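Local coordinates for ribulose bisphosphate carboxylase (Pyrococcus horikoshii, PDB 2D69), which probably catalyses the carboxylation of ribulose 1,5-bisphosphate to two molecules of 3-phosphoglycerate, as part of an archaeal AMP degradation pathway, at residues Met2-Lys7 with Thr56-Leu61; Glu49-Thr54 with Ser68-Phe73; Glu9-Phe14 with Pro39-Gly44. One frame throughout, in Å; residues are numbered along the deposited sequence.

Contact 1. Residues Met2-Lys7 with Thr56-Leu61; sequences MVLRMK and TTLWKL
K7 reaches across to T57-L61 on a side chain with a single kink: CG stands anti to the carbonyl carbon (chi1 -62°), CD swings off at a chi2 of 92°, and the chain then runs extended to NZ. The ammonium group ends between two backbone carbonyls, one from each segment. K7 NZ donates to L58 O at 2.6 Å, approaching from above the carbonyl plane, 56° out of it, and to R5 O of its own segment at 2.8 Å, where it lies much closer to the plane. The methylenes are used as well: CG of K7 lies 3.8 Å from CG of L61, the two side chains sliding past each other in opposite directions.

The backbones pair at the same residue. K7 and T57 form an antiparallel hydrogen-bonded pair, with K7 N to T57 O at 2.9 Å and T57 N to K7 O at 3.1 Å. M6 comes in beside the pair, where its bent chain sets SD 3.4 Å from L58 N and brings CE to within 3.9 Å of T56 CG2. Beyond the pair the chain turns, and T57 OG1 accepts W59 N at 3.0 Å in an ST turn; the same hydroxyl bonds to M376 O of the second subunit, against which M6, L58, W59 and L61 also pack.

An alanine in place of K7 would probably leave the carbonyls of R5 and L58 without their common donor and open a gap beside L61. The example illustrates how one lysine can extend a two-strand pairing past its last regular bridge: its charge is probably met by the two carbonyl dipoles, a setting likely to suit the protonated form, and its aliphatic part packs along L61, close to the second subunit.

Contact 2. Residues Glu49-Thr54 with Ser68-Phe73; sequences ESSIGT and SMAKVF
S51 and I52 both place a gamma atom between the backbone N and the carbonyl carbon, the crowded position; in S51 that atom, OG, itself meets A70 N, whereas in I52 it is the other branch, CG2, that meets S68. In S51 (chi1 70°) OG accepts from A70 N a weak but nearly straight hydrogen bond, 3.3 Å long with 171° at the hydrogen. The same hydroxyl is bonded to A47 O in the helix just before, so it links the helix end to the residue just before strand 71-78, while S51 CB rests 3.6 Å from A70 CB.

In I52 (chi1 62°) CG1 takes that central place and CG2 lies beside the backbone N, where it meets S68 CB at 3.6 Å and S68 O at 3.5 Å. That carbonyl oxygen is buried among carbons and has no hydrogen-bond partner in the model. I52 CD1 presses on M69 CG at 3.5 Å, tighter than usual for two carbons, as the two side chains pass obliquely.

The contact fills the corner where helix 39-49 ends and strand 71-78 is about to begin. F14 lies against both S51 and I52, E9 of strand 7-9 touches I52 and M69, and A70 packs on I86 and Y88 of strand 81-88.

Contact 3. Residues Glu9-Phe14 with Pro39-Gly44; sequences EWYLDF and PEEAAG
The first turns of helix 39-49 in the N-terminal domain receive the short 3-10 segment Y11-F14, and the two meet most closely at Y11 and G44, whose CA atoms are 4.5 Å apart. Y11 O lies 3.3 Å from G44 CA, in a CA-H...O contact. A side chain on G44 would run into this oxygen, which also accepts F14 N within the 3-10 turn.

Side chains close in around that point. Those of Y11 and E41 cross obliquely, while the ring and carboxylate planes are only 24° apart, with CD1 of Y11 4.0 Å from OE1 of E41; the carboxylate itself is held by a salt bridge to R45, one turn along the helix. In L12 chi1 (-65°) sets CG beside the backbone N and chi2 (177°) sends the branch on to the helix start, where L12 CD2 lies 3.8 Å from E40 CB and equally close to E41 N. On the other flank F14 CB lies 4.0 Å from G44 O.

The union therefore rests on shape rather than on conventional polar bonds between the segments. The E41 carboxylate is paired within the helix, with R45, and a residue without a side chain allows the backbones this near.

Overall arrangement
From the N terminus, the chain enters through 2-7 and strand 7-9, and contact 1 closes the longest of these loops when strand 55-57 returns to pair with it. Nested inside lies contact 3, where 9-14 meets the start of helix 39-49 and closes a shorter loop that holds strand 26-34. Contact 2 closes the shortest, holding strand 55-57; it follows contact 3 in series but crosses contact 1, its first segment, after the helix, lying inside that loop and its second, entering strand 71-78, beyond it. Contacts 2 and 3 touch directly, V72 N probably donating to F14 O. Together they tie the small two-stranded sheet, helix 39-49 and the five-stranded sheet; contacts 1 and 2 also touch the second subunit.

Contact 1. Residues Met2-Lys7 with Thr56-Leu61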
loop_
_atom_site.group_PDB
_atom_site.type_symbol
_atom_site.label_atom_id
_atom_site.label_comp_id
_atom_site.label_asym_id
_atom_site.label_seq_id
_atom_site.Cartn_x
_atom_site.Cartn_y
_atom_site.Cartn_z
ATOM N N MET A 2 -28.989 21.542 -51.905
ATOM C CA MET A 2 -29.014 20.623 -50.799
ATOM C C MET A 2 -30.435 20.500 -50.243
ATOM O O MET A 2 -31.174 21.488 -50.124
ATOM C CB MET A 2 -28.047 21.096 -49.696
ATOM C CG MET A 2 -27.066 20.042 -49.185
ATOM S SD MET A 2 -26.023 20.732 -47.807
ATOM C CE MET A 2 -25.302 22.286 -48.669
ATOM N N VAL A 3 -30.797 19.263 -49.911
ATOM C CA VAL A 3 -32.065 18.968 -49.263
ATOM C C VAL A 3 -31.683 18.441 -47.894
ATOM O O VAL A 3 -30.888 17.518 -47.792
ATOM C CB VAL A 3 -32.917 17.920 -50.027
ATOM C CG1 VAL A 3 -32.116 16.629 -50.306
ATOM C CG2 VAL A 3 -34.178 17.578 -49.245
ATOM N N LEU A 4 -32.223 19.073 -46.864
ATOM C CA LEU A 4 -31.945 18.716 -45.486
ATOM C C LEU A 4 -33.132 18.008 -44.877
ATOM O O LEU A 4 -34.248 18.111 -45.346
ATOM C CB LEU A 4 -31.647 19.971 -44.671
ATOM C CG LEU A 4 -30.473 20.833 -45.163
ATOM C CD1 LEU A 4 -30.517 22.174 -44.445
ATOM C CD2 LEU A 4 -29.157 20.090 -44.890
ATOM N N ARG A 5 -32.874 17.330 -43.781
ATOM C CA ARG A 5 -33.855 16.507 -43.125
ATOM C C ARG A 5 -33.997 17.016 -41.681
ATOM O O ARG A 5 -33.046 16.926 -40.897
ATOM C CB ARG A 5 -33.382 15.033 -43.177
ATOM C CG ARG A 5 -33.378 14.464 -44.623
ATOM C CD ARG A 5 -32.674 13.099 -44.899
ATOM N NE ARG A 5 -32.018 12.436 -43.756
ATOM C CZ ARG A 5 -31.534 11.182 -43.800
ATOM N NH1 ARG A 5 -31.623 10.441 -44.919
ATOM N NH2 ARG A 5 -30.943 10.665 -42.732
ATOM N N MET A 6 -35.151 17.619 -41.381
ATOM C CA MET A 6 -35.579 17.889 -40.004
ATOM C C MET A 6 -36.154 16.593 -39.391
ATOM O O MET A 6 -37.140 16.054 -39.839
ATOM C CB MET A 6 -36.584 19.065 -39.982
ATOM C CG MET A 6 -36.769 19.764 -38.600
ATOM S SD MET A 6 -35.383 20.897 -38.046
ATOM C CE MET A 6 -36.394 22.407 -37.508
ATOM N N LYS A 7 -35.498 16.074 -38.364
ATOM C CA LYS A 7 -35.945 14.860 -37.731
ATOM C C LYS A 7 -36.963 15.227 -36.656
ATOM O O LYS A 7 -36.728 16.130 -35.862
ATOM C CB LYS A 7 -34.747 14.101 -37.146
ATOM C CG LYS A 7 -33.732 13.668 -38.229
ATOM C CD LYS A 7 -32.648 14.720 -38.428
ATOM C CE LYS A 7 -31.775 14.390 -39.560
ATOM N NZ LYS A 7 -30.869 15.524 -39.796
ATOM N N THR A 56 -37.153 17.903 -32.153
ATOM C CA THR A 56 -37.181 18.487 -33.482
ATOM C C THR A 56 -35.761 19.013 -33.664
ATOM O O THR A 56 -35.285 19.839 -32.860
ATOM C CB THR A 56 -38.161 19.616 -33.433
ATOM O OG1 THR A 56 -39.465 19.064 -33.190
ATOM C CG2 THR A 56 -38.263 20.355 -34.747
ATOM N N THR A 57 -35.059 18.506 -34.669
ATOM C CA THR A 57 -33.711 18.983 -34.932
ATOM C C THR A 57 -33.214 18.675 -36.334
ATOM O O THR A 57 -33.472 17.594 -36.873
ATOM C CB THR A 57 -32.726 18.443 -33.889
ATOM O OG1 THR A 57 -31.433 19.025 -34.106
ATOM C CG2 THR A 57 -32.500 16.903 -34.016
ATOM N N LEU A 58 -32.469 19.619 -36.890
ATOM C CA LEU A 58 -31.705 19.376 -38.122
ATOM C C LEU A 58 -30.527 18.434 -37.922
ATOM O O LEU A 58 -30.020 17.850 -38.887
ATOM C CB LEU A 58 -31.116 20.675 -38.662
ATOM C CG LEU A 58 -31.897 21.632 -39.521
ATOM C CD1 LEU A 58 -30.974 22.833 -39.830
ATOM C CD2 LEU A 58 -32.460 20.998 -40.827
ATOM N N TRP A 59 -30.019 18.373 -36.701
ATOM C CA TRP A 59 -28.774 17.622 -36.410
ATOM C C TRP A 59 -28.952 16.147 -36.695
ATOM O O TRP A 59 -29.992 15.585 -36.403
ATOM C CB TRP A 59 -28.297 17.802 -34.943
ATOM C CG TRP A 59 -26.838 17.439 -34.792
ATOM C CD1 TRP A 59 -26.301 16.329 -34.224
ATOM C CD2 TRP A 59 -25.749 18.201 -35.298
ATOM N NE1 TRP A 59 -24.926 16.350 -34.342
ATOM C CE2 TRP A 59 -24.571 17.497 -35.013
ATOM C CE3 TRP A 59 -25.658 19.438 -36.008
ATOM C CZ2 TRP A 59 -23.322 17.966 -35.382
ATOM C CZ3 TRP A 59 -24.434 19.902 -36.355
ATOM C CH2 TRP A 59 -23.276 19.159 -36.063
ATOM N N LYS A 60 -27.911 15.526 -37.232
ATOM C CA LYS A 60 -27.929 14.091 -37.481
ATOM C C LYS A 60 -28.196 13.292 -36.207
ATOM O O LYS A 60 -27.490 13.422 -35.173
ATOM C CB LYS A 60 -26.632 13.605 -38.170
ATOM C CG LYS A 60 -26.547 12.057 -38.393
ATOM C CD LYS A 60 -25.361 11.619 -39.286
ATOM C CE LYS A 60 -25.540 10.150 -39.766
ATOM N NZ LYS A 60 -24.493 9.780 -40.812
ATOM N N LEU A 61 -29.185 12.416 -36.301
ATOM C CA LEU A 61 -29.507 11.486 -35.234
ATOM C C LEU A 61 -28.384 10.519 -35.003
ATOM O O LEU A 61 -27.820 10.001 -35.947
ATOM C CB LEU A 61 -30.739 10.644 -35.585
ATOM C CG LEU A 61 -32.020 11.435 -35.749
ATOM C CD1 LEU A 61 -33.165 10.459 -35.910
ATOM C CD2 LEU A 61 -32.301 12.446 -34.595
#

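Contact 2. Residues Glu49-Thr54 with Ser68-Phe73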
loop_
_atom_site.group_PDB
_atom_site.type_symbol
_atom_site.label_atom_id
_atom_site.label_comp_id
_atom_site.label_asym_id
_atom_site.label_seq_id
_atom_site.Cartn_x
_atom_site.Cartn_y
_atom_site.Cartn_z
ATOM N N GLU A 49 -40.081 9.624 -22.307
ATOM C CA GLU A 49 -39.271 10.235 -21.297
ATOM C C GLU A 49 -38.410 9.146 -20.608
ATOM O O GLU A 49 -37.327 9.435 -20.106
ATOM C CB GLU A 49 -40.157 11.008 -20.336
ATOM C CG GLU A 49 -39.416 11.801 -19.268
ATOM C CD GLU A 49 -38.672 13.016 -19.817
ATOM O OE1 GLU A 49 -39.026 13.486 -20.948
ATOM O OE2 GLU A 49 -37.732 13.477 -19.107
ATOM N N SER A 50 -38.868 7.898 -20.617
ATOM C CA SER A 50 -38.058 6.809 -20.077
ATOM C C SER A 50 -37.106 6.216 -21.126
ATOM O O SER A 50 -36.425 5.275 -20.853
ATOM C CB SER A 50 -38.922 5.712 -19.451
ATOM O OG SER A 50 -40.000 5.267 -20.267
ATOM N N SER A 51 -37.086 6.746 -22.339
ATOM C CA SER A 51 -36.204 6.215 -23.374
ATOM C C SER A 51 -35.453 7.359 -24.040
ATOM O O SER A 51 -34.632 7.940 -23.379
ATOM C CB SER A 51 -36.971 5.311 -24.376
ATOM O OG SER A 51 -37.861 6.029 -25.222
ATOM N N ILE A 52 -35.750 7.709 -25.289
ATOM C CA ILE A 52 -34.950 8.656 -26.056
ATOM C C ILE A 52 -35.518 10.063 -26.067
ATOM O O ILE A 52 -34.882 10.997 -26.578
ATOM C CB ILE A 52 -34.757 8.172 -27.528
ATOM C CG1 ILE A 52 -36.076 8.055 -28.299
ATOM C CG2 ILE A 52 -34.084 6.849 -27.609
ATOM C CD1 ILE A 52 -35.893 8.011 -29.793
ATOM N N GLY A 53 -36.758 10.227 -25.622
ATOM C CA GLY A 53 -37.335 11.554 -25.535
ATOM C C GLY A 53 -37.894 11.901 -26.885
ATOM O O GLY A 53 -37.869 11.074 -27.785
ATOM N N THR A 54 -38.422 13.105 -27.011
ATOM C CA THR A 54 -38.885 13.638 -28.306
ATOM C C THR A 54 -38.134 14.910 -28.598
ATOM O O THR A 54 -37.488 15.509 -27.712
ATOM C CB THR A 54 -40.375 13.993 -28.341
ATOM O OG1 THR A 54 -40.663 14.927 -27.313
ATOM C CG2 THR A 54 -41.294 12.817 -28.040
ATOM N N SER A 68 -33.018 2.564 -29.565
ATOM C CA SER A 68 -33.124 2.761 -28.144
ATOM C C SER A 68 -34.555 3.183 -27.722
ATOM O O SER A 68 -34.744 3.528 -26.590
ATOM C CB SER A 68 -32.095 3.793 -27.652
ATOM O OG SER A 68 -30.729 3.455 -27.988
ATOM N N MET A 69 -35.537 3.142 -28.620
ATOM C CA MET A 69 -36.904 3.606 -28.318
ATOM C C MET A 69 -37.694 2.610 -27.534
ATOM O O MET A 69 -37.743 1.459 -27.925
ATOM C CB MET A 69 -37.704 3.762 -29.589
ATOM C CG MET A 69 -37.385 4.956 -30.406
ATOM S SD MET A 69 -38.529 4.942 -31.835
ATOM C CE MET A 69 -39.987 5.764 -31.199
ATOM N N ALA A 70 -38.386 3.060 -26.490
ATOM C CA ALA A 70 -39.310 2.210 -25.761
ATOM C C ALA A 70 -40.620 2.188 -26.557
ATOM O O ALA A 70 -40.871 3.070 -27.380
ATOM C CB ALA A 70 -39.526 2.712 -24.362
ATOM N N LYS A 71 -41.405 1.131 -26.399
ATOM C CA LYS A 71 -42.665 1.003 -27.138
ATOM C C LYS A 71 -43.806 0.608 -26.220
ATOM O O LYS A 71 -43.701 -0.397 -25.513
ATOM C CB LYS A 71 -42.518 -0.030 -28.251
ATOM C CG LYS A 71 -41.880 0.522 -29.544
ATOM C CD LYS A 71 -42.885 1.180 -30.533
ATOM C CE LYS A 71 -42.177 2.017 -31.650
ATOM N NZ LYS A 71 -40.969 2.804 -31.091
ATOM N N VAL A 72 -44.899 1.366 -26.250
ATOM C CA VAL A 72 -46.115 0.993 -25.530
ATOM C C VAL A 72 -46.813 -0.073 -26.343
ATOM O O VAL A 72 -47.229 0.194 -27.460
ATOM C CB VAL A 72 -47.101 2.175 -25.345
ATOM C CG1 VAL A 72 -48.323 1.709 -24.537
ATOM C CG2 VAL A 72 -46.417 3.368 -24.687
ATOM N N PHE A 73 -46.941 -1.280 -25.787
ATOM C CA PHE A 73 -47.528 -2.399 -26.506
ATOM C C PHE A 73 -48.872 -2.909 -25.945
ATOM O O PHE A 73 -49.575 -3.711 -26.604
ATOM C CB PHE A 73 -46.505 -3.519 -26.617
ATOM C CG PHE A 73 -46.241 -4.259 -25.338
ATOM C CD1 PHE A 73 -47.015 -5.367 -24.995
ATOM C CD2 PHE A 73 -45.200 -3.863 -24.481
ATOM C CE1 PHE A 73 -46.779 -6.072 -23.816
ATOM C CE2 PHE A 73 -44.934 -4.569 -23.297
ATOM C CZ PHE A 73 -45.718 -5.678 -22.963
#

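Contact 3. Residues Glu9-Phe14 with Pro39-Gly44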
loop_
_atom_site.group_PDB
_atom_site.type_symbol
_atom_site.label_atom_id
_atom_site.label_comp_id
_atom_site.label_asym_id
_atom_site.label_seq_id
_atom_site.Cartn_x
_atom_site.Cartn_y
_atom_site.Cartn_z
ATOM N N GLU A 9 -39.705 13.593 -33.739
ATOM C CA GLU A 9 -40.109 12.431 -32.972
ATOM C C GLU A 9 -41.196 12.942 -32.051
ATOM O O GLU A 9 -41.084 14.047 -31.512
ATOM C CB GLU A 9 -38.920 11.868 -32.216
ATOM C CG GLU A 9 -39.235 10.619 -31.417
ATOM C CD GLU A 9 -39.516 9.427 -32.298
ATOM O OE1 GLU A 9 -40.613 9.386 -32.884
ATOM O OE2 GLU A 9 -38.640 8.531 -32.388
ATOM N N TRP A 10 -42.278 12.185 -31.926
ATOM C CA TRP A 10 -43.457 12.636 -31.185
ATOM C C TRP A 10 -44.003 11.510 -30.308
ATOM O O TRP A 10 -43.686 10.342 -30.521
ATOM C CB TRP A 10 -44.519 13.177 -32.144
ATOM C CG TRP A 10 -45.146 12.136 -33.031
ATOM C CD1 TRP A 10 -46.403 11.610 -32.914
ATOM C CD2 TRP A 10 -44.549 11.472 -34.167
ATOM N NE1 TRP A 10 -46.633 10.671 -33.897
ATOM C CE2 TRP A 10 -45.516 10.564 -34.684
ATOM C CE3 TRP A 10 -43.305 11.558 -34.811
ATOM C CZ2 TRP A 10 -45.269 9.745 -35.802
ATOM C CZ3 TRP A 10 -43.060 10.737 -35.915
ATOM C CH2 TRP A 10 -44.044 9.844 -36.399
ATOM N N TYR A 11 -44.822 11.864 -29.324
ATOM C CA TYR A 11 -45.227 10.908 -28.277
ATOM C C TYR A 11 -45.942 9.662 -28.834
ATOM O O TYR A 11 -45.654 8.553 -28.434
ATOM C CB TYR A 11 -46.077 11.607 -27.195
ATOM C CG TYR A 11 -45.375 12.776 -26.537
ATOM C CD1 TYR A 11 -45.933 14.051 -26.574
ATOM C CD2 TYR A 11 -44.136 12.620 -25.916
ATOM C CE1 TYR A 11 -45.286 15.153 -25.972
ATOM C CE2 TYR A 11 -43.473 13.717 -25.315
ATOM C CZ TYR A 11 -44.058 14.979 -25.361
ATOM O OH TYR A 11 -43.447 16.085 -24.794
ATOM N N LEU A 12 -46.807 9.838 -29.812
ATOM C CA LEU A 12 -47.617 8.731 -30.308
ATOM C C LEU A 12 -46.760 7.747 -31.117
ATOM O O LEU A 12 -47.157 6.585 -31.337
ATOM C CB LEU A 12 -48.780 9.261 -31.157
ATOM C CG LEU A 12 -49.896 10.116 -30.530
ATOM C CD1 LEU A 12 -50.917 10.590 -31.577
ATOM C CD2 LEU A 12 -50.610 9.361 -29.449
ATOM N N ASP A 13 -45.569 8.177 -31.534
ATOM C CA ASP A 13 -44.690 7.278 -32.257
ATOM C C ASP A 13 -44.133 6.178 -31.358
ATOM O O ASP A 13 -43.672 5.140 -31.831
ATOM C CB ASP A 13 -43.536 8.027 -32.875
ATOM C CG ASP A 13 -42.848 7.210 -33.956
ATOM O OD1 ASP A 13 -41.612 7.310 -34.065
ATOM O OD2 ASP A 13 -43.476 6.438 -34.733
ATOM N N PHE A 14 -44.208 6.426 -30.058
ATOM C CA PHE A 14 -43.828 5.439 -29.058
ATOM C C PHE A 14 -44.937 4.414 -28.725
ATOM O O PHE A 14 -44.714 3.479 -27.950
ATOM C CB PHE A 14 -43.378 6.174 -27.812
ATOM C CG PHE A 14 -42.100 6.932 -27.993
ATOM C CD1 PHE A 14 -40.898 6.392 -27.589
ATOM C CD2 PHE A 14 -42.098 8.189 -28.515
ATOM C CE1 PHE A 14 -39.745 7.109 -27.710
ATOM C CE2 PHE A 14 -40.940 8.883 -28.672
ATOM C CZ PHE A 14 -39.764 8.343 -28.287
ATOM N N PRO A 39 -55.325 9.039 -23.602
ATOM C CA PRO A 39 -54.565 7.981 -22.898
ATOM C C PRO A 39 -53.330 7.493 -23.705
ATOM O O PRO A 39 -52.259 7.254 -23.127
ATOM C CB PRO A 39 -55.590 6.862 -22.681
ATOM C CG PRO A 39 -57.002 7.489 -23.036
ATOM C CD PRO A 39 -56.742 8.696 -23.828
ATOM N N GLU A 40 -53.499 7.371 -25.018
ATOM C CA GLU A 40 -52.408 7.110 -25.959
ATOM C C GLU A 40 -51.220 8.082 -25.819
ATOM O O GLU A 40 -50.060 7.670 -25.755
ATOM C CB GLU A 40 -52.948 7.176 -27.386
ATOM C CG GLU A 40 -53.867 6.026 -27.784
ATOM C CD GLU A 40 -55.329 6.155 -27.286
ATOM O OE1 GLU A 40 -56.021 5.100 -27.263
ATOM O OE2 GLU A 40 -55.802 7.283 -26.915
ATOM N N GLU A 41 -51.521 9.375 -25.770
ATOM C CA GLU A 41 -50.498 10.408 -25.689
ATOM C C GLU A 41 -49.813 10.350 -24.353
ATOM O O GLU A 41 -48.581 10.333 -24.276
ATOM C CB GLU A 41 -51.073 11.819 -25.961
ATOM C CG GLU A 41 -50.020 12.688 -26.668
ATOM C CD GLU A 41 -50.303 14.173 -26.627
ATOM O OE1 GLU A 41 -49.740 14.845 -25.742
ATOM O OE2 GLU A 41 -51.062 14.656 -27.490
ATOM N N ALA A 42 -50.592 10.247 -23.291
ATOM C CA ALA A 42 -50.007 10.057 -21.971
ATOM C C ALA A 42 -49.045 8.869 -21.991
ATOM O O ALA A 42 -47.917 9.010 -21.563
ATOM C CB ALA A 42 -51.105 9.844 -20.902
ATOM N N ALA A 43 -49.493 7.713 -22.487
ATOM C CA ALA A 43 -48.672 6.505 -22.486
ATOM C C ALA A 43 -47.357 6.723 -23.296
ATOM O O ALA A 43 -46.267 6.347 -22.855
ATOM C CB ALA A 43 -49.485 5.342 -23.023
ATOM N N GLY A 44 -47.494 7.367 -24.450
ATOM C CA GLY A 44 -46.378 7.769 -25.278
ATOM C C GLY A 44 -45.380 8.626 -24.514
ATOM O O GLY A 44 -44.192 8.362 -24.571
#